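Possible adenyl cyclase-associated protein (Cryptosporidium parvum, PDB 2B0R) probably binds and sequesters monomeric actin through its cyclase-associated protein C-terminal domain, a right-handed parallel beta-helix that pairs with a second subunit. Local coordinates at residues V38-P43 with V77-N82; L123-T126 with T131-L134; V153-S158 with L176-Q181. All coordinates share one frame; numbering follows the deposited sequence.

Contact 1 of 3, residues V38-P43 with V77-N82; sequences VTNGSP and VRCSQN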
ATOM      1  N   VAL A  38       1.360  -5.871  20.384  1.00 72.84           N
ATOM      2  CA  VAL A  38       2.320  -5.629  21.464  1.00 74.00           C
ATOM      3  C   VAL A  38       1.793  -4.462  22.326  1.00 73.84           C
ATOM      4  O   VAL A  38       1.903  -3.284  21.924  1.00 74.26           O
ATOM      5  CB  VAL A  38       3.778  -5.321  20.902  1.00 77.13           C
ATOM      6  CG1 VAL A  38       4.704  -4.734  21.984  1.00 76.97           C
ATOM      7  CG2 VAL A  38       4.411  -6.585  20.260  1.00 77.32           C
ATOM      8  N   THR A  39       1.227  -4.788  23.497  1.00 71.80           N
ATOM      9  CA  THR A  39       0.673  -3.773  24.425  1.00 71.86           C
ATOM     10  C   THR A  39       1.758  -2.939  25.066  1.00 73.00           C
ATOM     11  O   THR A  39       2.958  -3.157  24.809  1.00 75.72           O
ATOM     12  CB  THR A  39      -0.142  -4.410  25.530  1.00 75.42           C
ATOM     13  OG1 THR A  39       0.588  -5.520  26.069  1.00 79.10           O
ATOM     14  CG2 THR A  39      -1.487  -4.895  24.981  1.00 75.75           C
ATOM     15  N   ASN A  40       1.356  -1.994  25.911  1.00 72.75           N
ATOM     16  CA  ASN A  40       2.305  -1.003  26.452  1.00 74.34           C
ATOM     17  C   ASN A  40       2.090  -0.577  27.910  1.00 74.02           C
ATOM     18  O   ASN A  40       2.846   0.258  28.436  1.00 74.33           O
ATOM     19  CB  ASN A  40       2.324   0.251  25.559  1.00 79.86           C
ATOM     20  CG  ASN A  40       3.550   0.319  24.670  1.00 82.95           C
ATOM     21  OD1 ASN A  40       3.748  -0.524  23.779  1.00 83.38           O
ATOM     22  ND2 ASN A  40       4.382   1.336  24.898  1.00 83.78           N
ATOM     23  N   GLY A  41       1.068  -1.135  28.556  1.00 71.79           N
ATOM     24  CA  GLY A  41       0.791  -0.806  29.947  1.00 70.77           C
ATOM     25  C   GLY A  41      -0.608  -1.210  30.355  1.00 71.66           C
ATOM     26  O   GLY A  41      -1.207  -2.128  29.749  1.00 70.07           O
ATOM     27  N   SER A  42      -1.128  -0.542  31.392  1.00 72.59           N
ATOM     28  CA  SER A  42      -2.500  -0.785  31.835  1.00 74.30           C
ATOM     29  C   SER A  42      -3.489  -0.279  30.770  1.00 74.22           C
ATOM     30  O   SER A  42      -3.260   0.787  30.147  1.00 71.62           O
ATOM     31  CB  SER A  42      -2.784  -0.123  33.201  1.00 75.62           C
ATOM     32  N   PRO A  43      -4.541  -1.084  30.496  1.00 73.62           N
ATOM     33  CA  PRO A  43      -5.803  -0.546  29.995  1.00 73.07           C
ATOM     34  C   PRO A  43      -6.032   0.851  30.566  1.00 73.03           C
ATOM     35  O   PRO A  43      -6.141   1.015  31.791  1.00 75.37           O
ATOM     36  CB  PRO A  43      -6.828  -1.543  30.537  1.00 73.08           C
ATOM     37  CG  PRO A  43      -6.077  -2.892  30.453  1.00 73.93           C
ATOM     38  CD  PRO A  43      -4.572  -2.562  30.570  1.00 72.74           C
ATOM     39  N   VAL A  77      -6.246   6.408  19.940  1.00 46.36           N
ATOM     40  CA  VAL A  77      -6.449   5.029  20.331  1.00 47.98           C
ATOM     41  C   VAL A  77      -5.286   4.172  19.856  1.00 51.63           C
ATOM     42  O   VAL A  77      -5.047   4.075  18.629  1.00 51.42           O
ATOM     43  CB  VAL A  77      -7.768   4.456  19.803  1.00 47.37           C
ATOM     44  CG1 VAL A  77      -7.948   3.019  20.315  1.00 46.25           C
ATOM     45  CG2 VAL A  77      -8.943   5.329  20.213  1.00 43.03           C
ATOM     46  N   ARG A  78      -4.574   3.555  20.819  1.00 53.52           N
ATOM     47  CA  ARG A  78      -3.365   2.745  20.523  1.00 54.60           C
ATOM     48  C   ARG A  78      -3.407   1.358  21.140  1.00 57.09           C
ATOM     49  O   ARG A  78      -4.014   1.143  22.215  1.00 58.58           O
ATOM     50  CB  ARG A  78      -2.083   3.451  20.985  1.00 54.45           C
ATOM     51  CG  ARG A  78      -1.915   4.893  20.493  1.00 57.06           C
ATOM     52  CD  ARG A  78      -0.613   5.534  20.994  1.00 57.24           C
ATOM     53  N   CYS A  79      -2.765   0.416  20.445  1.00 59.00           N
ATOM     54  CA  CYS A  79      -2.489  -0.933  20.957  1.00 59.21           C
ATOM     55  C   CYS A  79      -3.680  -1.698  21.468  1.00 58.02           C
ATOM     56  O   CYS A  79      -3.685  -2.173  22.583  1.00 62.46           O
ATOM     57  CB  CYS A  79      -1.431  -0.871  22.039  1.00 62.18           C
ATOM     58  SG  CYS A  79       0.013  -0.164  21.397  1.00 72.34           S
ATOM     59  N   SER A  80      -4.685  -1.858  20.652  1.00 55.45           N
ATOM     60  CA  SER A  80      -5.830  -2.537  21.136  1.00 53.05           C
ATOM     61  C   SER A  80      -6.241  -3.663  20.196  1.00 54.83           C
ATOM     62  O   SER A  80      -5.930  -3.633  18.985  1.00 52.19           O
ATOM     63  CB  SER A  80      -6.936  -1.510  21.339  1.00 57.44           C
ATOM     64  OG  SER A  80      -6.464  -0.481  22.200  1.00 56.53           O
ATOM     65  N   GLN A  81      -6.948  -4.650  20.767  1.00 55.97           N
ATOM     66  CA  GLN A  81      -7.349  -5.860  20.062  1.00 55.19           C
ATOM     67  C   GLN A  81      -8.697  -6.348  20.539  1.00 57.36           C
ATOM     68  O   GLN A  81      -9.031  -6.193  21.682  1.00 60.03           O
ATOM     69  CB  GLN A  81      -6.304  -6.932  20.270  1.00 57.38           C
ATOM     70  CG  GLN A  81      -6.540  -8.197  19.462  1.00 59.75           C
ATOM     71  CD  GLN A  81      -5.286  -8.677  18.791  1.00 60.50           C
ATOM     72  OE1 GLN A  81      -4.210  -8.731  19.405  1.00 63.91           O
ATOM     73  NE2 GLN A  81      -5.404  -9.017  17.512  1.00 61.16           N
ATOM     74  N   ASN A  82      -9.466  -6.935  19.637  1.00 60.50           N
ATOM     75  CA  ASN A  82     -10.826  -7.382  19.914  1.00 64.65           C
ATOM     76  C   ASN A  82     -11.593  -6.588  20.966  1.00 65.46           C
ATOM     77  O   ASN A  82     -11.934  -7.120  22.021  1.00 70.06           O
ATOM     78  CB  ASN A  82     -10.837  -8.865  20.292  1.00 71.02           C
ATOM     79  CG  ASN A  82      -9.965  -9.712  19.386  1.00 75.70           C
ATOM     80  OD1 ASN A  82      -9.638  -9.323  18.250  1.00 78.04           O
ATOM     81  ND2 ASN A  82      -9.577 -10.884  19.887  1.00 77.37           N
TER

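Contact 2 of 3, residues L123-T126 with T131-L134; sequences LQMT and TISL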
ATOM      1  N   LEU A 123     -15.062   0.790  11.370  1.00 43.89           N
ATOM      2  CA  LEU A 123     -15.374   2.071  11.916  1.00 45.58           C
ATOM      3  C   LEU A 123     -16.743   2.533  11.427  1.00 47.83           C
ATOM      4  O   LEU A 123     -17.019   2.495  10.218  1.00 49.99           O
ATOM      5  CB  LEU A 123     -14.289   3.091  11.546  1.00 44.27           C
ATOM      6  CG  LEU A 123     -14.635   4.576  11.806  1.00 41.94           C
ATOM      7  CD1 LEU A 123     -14.104   5.039  13.138  1.00 44.51           C
ATOM      8  CD2 LEU A 123     -14.031   5.415  10.754  1.00 46.03           C
ATOM      9  N   GLN A 124     -17.585   2.968  12.365  1.00 45.17           N
ATOM     10  CA  GLN A 124     -18.880   3.516  12.041  1.00 48.33           C
ATOM     11  C   GLN A 124     -19.071   4.871  12.682  1.00 48.85           C
ATOM     12  O   GLN A 124     -18.672   5.086  13.816  1.00 50.04           O
ATOM     13  CB  GLN A 124     -20.001   2.573  12.481  1.00 48.27           C
ATOM     14  CG  GLN A 124     -21.422   3.171  12.302  1.00 50.91           C
ATOM     15  CD  GLN A 124     -22.541   2.124  12.344  1.00 51.70           C
ATOM     16  OE1 GLN A 124     -22.448   1.135  13.057  1.00 51.94           O
ATOM     17  NE2 GLN A 124     -23.597   2.349  11.567  1.00 51.66           N
ATOM     18  N   MET A 125     -19.699   5.773  11.942  1.00 50.14           N
ATOM     19  CA  MET A 125     -19.982   7.111  12.409  1.00 54.99           C
ATOM     20  C   MET A 125     -21.489   7.320  12.440  1.00 54.48           C
ATOM     21  O   MET A 125     -22.203   6.769  11.618  1.00 54.36           O
ATOM     22  CB  MET A 125     -19.337   8.127  11.456  1.00 53.80           C
ATOM     23  CG  MET A 125     -20.014   8.162  10.096  1.00 56.47           C
ATOM     24  SD  MET A 125     -19.228   9.144   8.807  1.00 57.11           S
ATOM     25  CE  MET A 125     -17.856   8.076   8.349  1.00 53.84           C
ATOM     26  N   THR A 126     -21.974   8.130  13.372  1.00 55.59           N
ATOM     27  CA  THR A 126     -23.396   8.516  13.335  1.00 55.79           C
ATOM     28  C   THR A 126     -23.559   9.914  12.803  1.00 57.23           C
ATOM     29  O   THR A 126     -24.672  10.303  12.430  1.00 56.40           O
ATOM     30  CB  THR A 126     -24.059   8.528  14.704  1.00 51.10           C
ATOM     31  OG1 THR A 126     -23.339   9.427  15.551  1.00 51.76           O
ATOM     32  CG2 THR A 126     -24.097   7.148  15.312  1.00 48.94           C
ATOM     33  N   THR A 131     -13.006  13.730   6.551  1.00 45.03           N
ATOM     34  CA  THR A 131     -11.808  13.122   5.993  1.00 41.11           C
ATOM     35  C   THR A 131     -11.419  11.892   6.792  1.00 39.62           C
ATOM     36  O   THR A 131     -11.377  11.936   8.039  1.00 40.93           O
ATOM     37  CB  THR A 131     -10.614  14.164   6.118  1.00 41.33           C
ATOM     38  OG1 THR A 131     -10.862  15.249   5.242  1.00 41.81           O
ATOM     39  CG2 THR A 131      -9.275  13.574   5.788  1.00 38.98           C
ATOM     40  N   ILE A 132     -11.092  10.812   6.101  1.00 37.55           N
ATOM     41  CA  ILE A 132     -10.428   9.666   6.739  1.00 39.55           C
ATOM     42  C   ILE A 132      -9.146   9.289   6.000  1.00 41.83           C
ATOM     43  O   ILE A 132      -9.086   9.284   4.765  1.00 37.70           O
ATOM     44  CB  ILE A 132     -11.311   8.392   6.780  1.00 37.85           C
ATOM     45  CG1 ILE A 132     -12.599   8.637   7.556  1.00 37.24           C
ATOM     46  CG2 ILE A 132     -10.510   7.171   7.379  1.00 36.56           C
ATOM     47  CD1 ILE A 132     -13.608   7.464   7.422  1.00 39.58           C
ATOM     48  N   SER A 133      -8.129   8.928   6.766  1.00 44.94           N
ATOM     49  CA  SER A 133      -6.881   8.540   6.163  1.00 45.50           C
ATOM     50  C   SER A 133      -6.443   7.165   6.637  1.00 45.00           C
ATOM     51  O   SER A 133      -6.408   6.880   7.848  1.00 46.68           O
ATOM     52  CB  SER A 133      -5.817   9.641   6.389  1.00 42.19           C
ATOM     53  OG  SER A 133      -4.630   9.086   6.876  1.00 48.93           O
ATOM     54  N   LEU A 134      -6.140   6.308   5.667  1.00 45.40           N
ATOM     55  CA  LEU A 134      -5.713   4.936   5.939  1.00 48.65           C
ATOM     56  C   LEU A 134      -4.332   4.707   5.398  1.00 48.08           C
ATOM     57  O   LEU A 134      -4.089   4.868   4.203  1.00 51.78           O
ATOM     58  CB  LEU A 134      -6.642   3.927   5.268  1.00 47.12           C
ATOM     59  CG  LEU A 134      -8.144   4.006   5.454  1.00 48.63           C
ATOM     60  CD1 LEU A 134      -8.756   2.838   4.745  1.00 49.29           C
ATOM     61  CD2 LEU A 134      -8.527   3.986   6.912  1.00 48.78           C
TER

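Contact 3 of 3, residues V153-S158 with L176-Q181; sequences VYSSKS and LAIPEQ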
ATOM      1  N   VAL A 153     -11.573   9.666   1.628  1.00 48.37           N
ATOM      2  CA  VAL A 153     -10.689   8.647   2.214  1.00 48.10           C
ATOM      3  C   VAL A 153      -9.342   8.678   1.501  1.00 46.98           C
ATOM      4  O   VAL A 153      -9.270   8.497   0.296  1.00 49.67           O
ATOM      5  CB  VAL A 153     -11.298   7.209   2.164  1.00 48.14           C
ATOM      6  CG1 VAL A 153     -10.545   6.291   3.093  1.00 48.18           C
ATOM      7  CG2 VAL A 153     -12.766   7.215   2.537  1.00 47.46           C
ATOM      8  N   TYR A 154      -8.294   8.968   2.250  1.00 46.64           N
ATOM      9  CA  TYR A 154      -6.929   8.936   1.735  1.00 46.13           C
ATOM     10  C   TYR A 154      -6.329   7.586   2.095  1.00 46.46           C
ATOM     11  O   TYR A 154      -6.509   7.102   3.227  1.00 49.04           O
ATOM     12  CB  TYR A 154      -6.103  10.110   2.294  1.00 44.93           C
ATOM     13  CG  TYR A 154      -6.591  11.460   1.806  1.00 45.18           C
ATOM     14  CD1 TYR A 154      -7.713  12.098   2.401  1.00 48.26           C
ATOM     15  CD2 TYR A 154      -5.959  12.102   0.732  1.00 46.19           C
ATOM     16  CE1 TYR A 154      -8.178  13.363   1.936  1.00 48.42           C
ATOM     17  CE2 TYR A 154      -6.421  13.342   0.239  1.00 47.83           C
ATOM     18  CZ  TYR A 154      -7.523  13.971   0.849  1.00 48.83           C
ATOM     19  OH  TYR A 154      -7.957  15.186   0.349  1.00 47.99           O
ATOM     20  N   SER A 155      -5.669   6.953   1.122  1.00 44.26           N
ATOM     21  CA  SER A 155      -5.146   5.607   1.306  1.00 43.75           C
ATOM     22  C   SER A 155      -3.777   5.435   0.709  1.00 45.49           C
ATOM     23  O   SER A 155      -3.514   5.876  -0.428  1.00 48.66           O
ATOM     24  CB  SER A 155      -6.085   4.568   0.692  1.00 42.74           C
ATOM     25  OG  SER A 155      -6.216   4.774  -0.694  1.00 45.80           O
ATOM     26  N   SER A 156      -2.909   4.775   1.466  1.00 43.42           N
ATOM     27  CA  SER A 156      -1.562   4.480   1.007  1.00 50.08           C
ATOM     28  C   SER A 156      -1.143   3.223   1.701  1.00 52.07           C
ATOM     29  O   SER A 156      -1.431   3.065   2.913  1.00 50.59           O
ATOM     30  CB  SER A 156      -0.589   5.618   1.363  1.00 49.95           C
ATOM     31  OG  SER A 156      -0.606   5.814   2.754  1.00 51.54           O
ATOM     32  N   LYS A 157      -0.474   2.338   0.939  1.00 50.99           N
ATOM     33  CA  LYS A 157       0.087   1.070   1.446  1.00 53.71           C
ATOM     34  C   LYS A 157      -0.919   0.288   2.244  1.00 51.70           C
ATOM     35  O   LYS A 157      -0.633  -0.196   3.332  1.00 51.45           O
ATOM     36  CB  LYS A 157       1.365   1.329   2.281  1.00 56.40           C
ATOM     37  CG  LYS A 157       2.583   1.786   1.441  1.00 59.56           C
ATOM     38  CD  LYS A 157       3.719   2.342   2.301  1.00 61.74           C
ATOM     39  CE  LYS A 157       4.497   1.217   3.048  1.00 64.61           C
ATOM     40  NZ  LYS A 157       5.595   0.618   2.263  1.00 63.02           N
ATOM     41  N   SER A 158      -2.127   0.173   1.717  1.00 53.92           N
ATOM     42  CA  SER A 158      -3.194  -0.416   2.506  1.00 51.45           C
ATOM     43  C   SER A 158      -4.058  -1.286   1.655  1.00 50.04           C
ATOM     44  O   SER A 158      -4.241  -0.998   0.471  1.00 54.48           O
ATOM     45  CB  SER A 158      -4.021   0.699   3.148  1.00 54.88           C
ATOM     46  OG  SER A 158      -3.245   1.424   4.105  1.00 57.66           O
ATOM     47  N   LEU A 176     -18.760  -0.754  -1.243  1.00 58.42           N
ATOM     48  CA  LEU A 176     -17.910  -0.334  -2.372  1.00 55.04           C
ATOM     49  C   LEU A 176     -16.435  -0.394  -2.005  1.00 54.22           C
ATOM     50  O   LEU A 176     -15.991   0.230  -1.028  1.00 54.05           O
ATOM     51  CB  LEU A 176     -18.288   1.070  -2.851  1.00 53.52           C
ATOM     52  CG  LEU A 176     -19.695   1.232  -3.467  1.00 52.91           C
ATOM     53  CD1 LEU A 176     -20.028   2.707  -3.664  1.00 50.82           C
ATOM     54  CD2 LEU A 176     -19.842   0.432  -4.765  1.00 47.09           C
ATOM     55  N   ALA A 177     -15.683  -1.158  -2.795  1.00 51.92           N
ATOM     56  CA  ALA A 177     -14.273  -1.438  -2.504  1.00 50.44           C
ATOM     57  C   ALA A 177     -13.398  -0.272  -2.965  1.00 49.19           C
ATOM     58  O   ALA A 177     -13.555   0.197  -4.085  1.00 50.46           O
ATOM     59  CB  ALA A 177     -13.837  -2.765  -3.161  1.00 38.44           C
ATOM     60  N   ILE A 178     -12.506   0.202  -2.092  1.00 45.91           N
ATOM     61  CA  ILE A 178     -11.567   1.280  -2.437  1.00 46.53           C
ATOM     62  C   ILE A 178     -10.372   0.714  -3.216  1.00 46.05           C
ATOM     63  O   ILE A 178      -9.780  -0.269  -2.789  1.00 47.54           O
ATOM     64  CB  ILE A 178     -11.055   2.019  -1.176  1.00 46.77           C
ATOM     65  CG1 ILE A 178     -12.144   2.966  -0.616  1.00 44.47           C
ATOM     66  CG2 ILE A 178      -9.739   2.765  -1.472  1.00 40.74           C
ATOM     67  CD1 ILE A 178     -11.986   3.296   0.900  1.00 43.22           C
ATOM     68  N   PRO A 179     -10.028   1.320  -4.369  1.00 47.66           N
ATOM     69  CA  PRO A 179      -8.945   0.731  -5.201  1.00 47.06           C
ATOM     70  C   PRO A 179      -7.603   0.680  -4.470  1.00 50.12           C
ATOM     71  O   PRO A 179      -7.298   1.558  -3.658  1.00 52.87           O
ATOM     72  CB  PRO A 179      -8.886   1.645  -6.434  1.00 46.29           C
ATOM     73  CG  PRO A 179      -9.682   2.862  -6.082  1.00 45.15           C
ATOM     74  CD  PRO A 179     -10.623   2.530  -4.977  1.00 45.06           C
ATOM     75  N   GLU A 180      -6.828  -0.373  -4.708  1.00 51.67           N
ATOM     76  CA  GLU A 180      -5.549  -0.538  -4.026  1.00 52.95           C
ATOM     77  C   GLU A 180      -4.425  -0.805  -5.014  1.00 56.48           C
ATOM     78  O   GLU A 180      -3.352  -1.278  -4.618  1.00 58.92           O
ATOM     79  CB  GLU A 180      -5.609  -1.619  -2.954  1.00 52.32           C
ATOM     80  CG  GLU A 180      -6.167  -2.947  -3.403  1.00 54.25           C
ATOM     81  CD  GLU A 180      -6.308  -3.909  -2.247  1.00 56.28           C
ATOM     82  OE1 GLU A 180      -5.465  -4.825  -2.171  1.00 60.10           O
ATOM     83  OE2 GLU A 180      -7.224  -3.747  -1.400  1.00 54.98           O
ATOM     84  N   GLN A 181      -4.676  -0.479  -6.292  1.00 56.54           N
ATOM     85  CA  GLN A 181      -3.658  -0.531  -7.341  1.00 55.18           C
ATOM     86  C   GLN A 181      -3.841   0.480  -8.452  1.00 53.24           C
ATOM     87  O   GLN A 181      -4.936   0.680  -8.967  1.00 52.28           O
ATOM     88  CB  GLN A 181      -3.549  -1.924  -7.967  1.00 57.75           C
ATOM     89  CG  GLN A 181      -2.324  -2.022  -8.854  1.00 58.87           C
ATOM     90  CD  GLN A 181      -2.249  -3.289  -9.601  1.00 58.42           C
ATOM     91  OE1 GLN A 181      -3.147  -3.620 -10.351  1.00 60.28           O
ATOM     92  NE2 GLN A 181      -1.152  -4.007  -9.433  1.00 60.25           N
TER

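Contact 1 of 3, residues V38-P43 with V77-N82
The backbone of Val38 and the methyl of Thr39 lie against Cys79 in a small, partly buried contact, with the N-terminal loop lying against a corner of the beta-helix. Only 115 Å² is buried between the segments and no hydrogen bond crosses, so the pairing rests on van der Waals contact centred on the cysteine. Cys79 CB points at the loop, and SG lies anti to its own carbonyl carbon (chi1 -59°), where it comes 3.7 Å from Val38 O. The methyl CG2 of Thr39 lies 4.2 Å from Cys79 O; thus a cysteine sulfur faces one carbonyl oxygen and a threonine methyl faces another. The small, weakly polar thiol suits this place, since it is buried yet faces a carbonyl.

Cys79 has left-handed backbone angles (54°/56°), and there the chain turns from one face of the coil to the next. Ser80 OG bridges this turn with a 2.9 Å hydrogen bond to Arg78 O, donated from above the carbonyl plane. Close by, the Gln81 amide holds the start of the N-terminal chain through Val37 N and Arg35 O, while Asn56 OD1 accepts a hydrogen bond from the backbone N of Asn40. Val77 and Cys79 are bonded through their backbones to strand 93-100, and Arg78 to the end of strand 51-55, which puts the corner between two neighbouring coils.

Contact 2 of 3, residues L123-T126 with T131-L134
Leu123 and Ile132 meet tip to tip in the hydrophobic interior, and every cross-contact here is apolar. The methyl CD2 of Leu123 lies 3.9 Å from Ile132 CD1. Leu123 CG is anti to the backbone N (chi1 167°), which carries the isobutyl group inward. On the other side, Ile132 extends its longer branch through CG1 to CD1 (chi2 171°), so that its terminal methyl meets the leucine's part-way between the sheets. That same CD1 is approached by a second residue: Met125 CE stands 4.4 Å from it, at the end of a long, unbranched thioether chain able to reach this methyl from two residues along the strand. All three residues are buried, only 86 Å² is shared between the segments, and each has further apolar neighbours: Leu123 has Phe104, Val106 and Ile113, Met125 has Val106, and Ile132 has Ile142 and Val151.

Backbone hydrogen bonding joins neither segment to the other; the closest CA atoms, of Leu123 and Ile132, are 10.4 Å apart. The peptide groups of 123-125 instead bond along their own sheet, Gln124 to Phe104 and Val106 in the preceding coil, Leu123 and Met125 to strand 140-143 in the following one. The more polar Gln124 packs on Leu105 and Tyr143.

Two sheets facing each other across stacked aliphatic residues, with only a short link between one strand and the next, form the core of a right-handed parallel beta-helix, the fold of the C-terminal domain of cyclase-associated proteins.

Contact 3 of 3, residues V153-S158 with L176-Q181
Ile178 packs against the inner face of strand 152-156, and with 57 Å² buried it is the main residue of the contact. Its two branches divide the work. CD1, carried on CG1, reaches 4.0 Å from Val153 CG1 and also lies beside Val153 CB, the two side chains crossing obliquely; CG2, anti to the backbone N, rests 4.1 Å from Ser155 OG. A beta-branched residue fits well, offering two methyl surfaces to neighbours two positions apart on one strand. Met161 of the adjoining strand adds to the packing on Ile178.

Val153 presents a compact apolar surface, with Leu134 of the preceding coil beside it. This is the last coil of the right-handed parallel beta-helix, where the edge strand has no further coil of its own chain to bond. Val153, Tyr154 and Ser155 instead pair antiparallel with a strand of the second subunit, so the sheet continues across the dimer interface, consistent with the dimers known for relatives.

Ser158 contributes through its backbone: its O lies 3.7 Å from Glu180 CB. The hydroxyl serves the corner instead, with Ser158 OG donating a 2.7 Å bond to Ser156 O from above the carbonyl plane while accepting from Ser137 N. A short polar side chain can bridge such a turn, made at Lys157 with left-handed backbone angles. Farther out, the carboxylate of Glu180 accepts a hydrogen bond from the backbone N of Glu160 through OE2.

How the contacts relate
From the N terminus, contact 1 comes first, closing a loop of 33 residues whose far end returns to lie against the leading segment. Contact 2 then closes a four-residue link between strands on facing sheets, and contact 3 joins the last coil to the exit toward the C-terminal hairpin across 17 residues. The three follow in series, none nested or crossed. Contacts 1 and 2 have centres about 20 Å apart and do not touch. All three reach one sheet, in which strands 131-135 and 152-156 are neighbours, probably hydrogen-bonded between Leu134 N and Tyr154 O at 2.6 Å. The three contacts mark one end, the middle and the dimer-forming end of the beta-helix.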